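Local atomic coordinates of synaptic vesicle glycoprotein 2C (Homo sapiens, PDB entry 5JLV), a protein that is a synaptic vesicle membrane glycoprotein whose luminal domain, the part described here, serves as a receptor for botulinum neurotoxin A. Residues G50-V55 / S65-C70. Sequence-based numbering, arbitrary orientation.
Sequences GRFIGV and SVFKSC
Gly-50 and Cys-70 meet where two successive coils of a right-handed parallel beta-helix lie one upon the other, their CA atoms 4.6 Å apart. The backbone N of Gly-50 gives a weak hydrogen bond to Cys-70 SG, 3.4 Å long and bent to 147° at the hydrogen, while Gly-50 O lies 3.2 Å from Cys-70 CA in a CH···O contact. The thiol reaches that N-H because its sulfur stands anti to its own carbonyl carbon (chi1 -69°). Glycine suits its place, since its CA carries no side chain and the sulfur of Cys-70 can lie close against the backbone. Cysteine in turn is small enough for this buried corner, and its polarisable sulfur can accept a long, weak bond.

Farther inside, Phe-52 and Phe-67 touch through a single ring-to-ring approach, Phe-52 CZ to Phe-67 CE2 at 4.2 Å. The side chains cross at about a right angle, and Phe-52 arrives at the edge of the Phe-67 ring, near its plane. Large flat rings suit both positions because each can meet rings in the coils before and after its own. Phe-52 stacks on Phe-72 and meets Phe-31 edge-to-face; Phe-67 stacks on Tyr-47 and lies nearly parallel to Phe-87. Inward-facing columns of phenylalanine or leucine are characteristic of pentapeptide-repeat folds, and here they are aromatic at these positions. Strand 46-53 pairs in parallel with both 66-68 and 71-73, while 66-68 pairs on its other side with 86-88, so the contact spans the bend between two faces of the helix.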
# COMPACT_ATOMS: atom_id res chain seq x y z
N GLY C 50 21.78 -4.71 -17.37
CA GLY C 50 23.19 -4.44 -17.26
C GLY C 50 23.58 -4.31 -15.80
O GLY C 50 22.86 -3.68 -15.01
N ARG C 51 24.70 -4.91 -15.45
CA ARG C 51 25.24 -4.80 -14.11
C ARG C 51 26.59 -4.11 -14.13
O ARG C 51 27.58 -4.64 -14.65
CB ARG C 51 25.31 -6.19 -13.46
CG ARG C 51 23.93 -6.78 -13.18
CD ARG C 51 23.97 -8.26 -12.88
NE ARG C 51 24.86 -8.60 -11.77
CZ ARG C 51 24.67 -8.24 -10.50
NH1 ARG C 51 23.61 -7.51 -10.15
NH2 ARG C 51 25.54 -8.62 -9.58
N PHE C 52 26.61 -2.90 -13.59
CA PHE C 52 27.83 -2.15 -13.41
C PHE C 52 28.21 -2.26 -11.94
O PHE C 52 27.63 -1.58 -11.08
CB PHE C 52 27.59 -0.68 -13.81
CG PHE C 52 27.03 -0.51 -15.21
CD1 PHE C 52 25.66 -0.62 -15.45
CD2 PHE C 52 27.87 -0.25 -16.28
CE1 PHE C 52 25.14 -0.46 -16.73
CE2 PHE C 52 27.36 -0.09 -17.56
CZ PHE C 52 25.99 -0.19 -17.78
N ILE C 53 29.15 -3.17 -11.66
CA ILE C 53 29.50 -3.56 -10.28
C ILE C 53 30.94 -3.19 -9.96
O ILE C 53 31.88 -3.78 -10.51
CB ILE C 53 29.33 -5.10 -10.06
CG1 ILE C 53 28.02 -5.64 -10.67
CG2 ILE C 53 29.47 -5.45 -8.59
CD1 ILE C 53 26.76 -5.29 -9.91
N GLY C 54 31.13 -2.22 -9.07
CA GLY C 54 32.48 -1.78 -8.67
C GLY C 54 33.22 -1.03 -9.75
O GLY C 54 34.45 -0.99 -9.76
N VAL C 55 32.47 -0.43 -10.67
CA VAL C 55 33.05 0.26 -11.81
C VAL C 55 33.50 1.66 -11.42
O VAL C 55 32.82 2.36 -10.65
CB VAL C 55 32.02 0.34 -12.96
CG1 VAL C 55 32.55 1.17 -14.12
CG2 VAL C 55 31.65 -1.06 -13.43
N SER C 65 20.37 7.52 -24.21
CA SER C 65 20.42 6.10 -23.95
C SER C 65 19.32 5.69 -23.01
O SER C 65 18.79 6.51 -22.26
CB SER C 65 21.79 5.71 -23.39
OG SER C 65 22.79 5.84 -24.39
N VAL C 66 18.95 4.41 -23.08
CA VAL C 66 17.94 3.84 -22.22
C VAL C 66 18.57 2.73 -21.35
O VAL C 66 19.29 1.88 -21.86
CB VAL C 66 16.74 3.29 -23.03
CG1 VAL C 66 15.73 2.58 -22.11
CG2 VAL C 66 16.06 4.41 -23.80
N PHE C 67 18.33 2.79 -20.05
CA PHE C 67 18.77 1.74 -19.14
C PHE C 67 17.54 1.07 -18.54
O PHE C 67 16.80 1.70 -17.77
CB PHE C 67 19.67 2.31 -18.03
CG PHE C 67 20.94 2.94 -18.53
CD1 PHE C 67 20.94 4.25 -19.02
CD2 PHE C 67 22.15 2.24 -18.49
CE1 PHE C 67 22.12 4.83 -19.48
CE2 PHE C 67 23.33 2.82 -18.96
CZ PHE C 67 23.31 4.12 -19.45
N LYS C 68 17.31 -0.19 -18.91
CA LYS C 68 16.19 -0.98 -18.37
C LYS C 68 16.65 -2.11 -17.43
O LYS C 68 17.45 -2.96 -17.83
CB LYS C 68 15.33 -1.57 -19.51
CG LYS C 68 13.95 -2.03 -19.05
CD LYS C 68 13.16 -2.74 -20.15
CE LYS C 68 12.31 -1.78 -20.97
NZ LYS C 68 13.12 -0.83 -21.78
N SER C 69 16.12 -2.12 -16.20
CA SER C 69 16.42 -3.17 -15.21
C SER C 69 17.92 -3.33 -15.00
O SER C 69 18.41 -4.44 -14.86
CB SER C 69 15.81 -4.52 -15.61
OG SER C 69 14.43 -4.38 -15.82
N CYS C 70 18.64 -2.21 -15.00
CA CYS C 70 20.06 -2.24 -14.74
C CYS C 70 20.32 -2.11 -13.26
O CYS C 70 19.42 -1.73 -12.49
CB CYS C 70 20.77 -1.16 -15.54
SG CYS C 70 20.76 -1.50 -17.33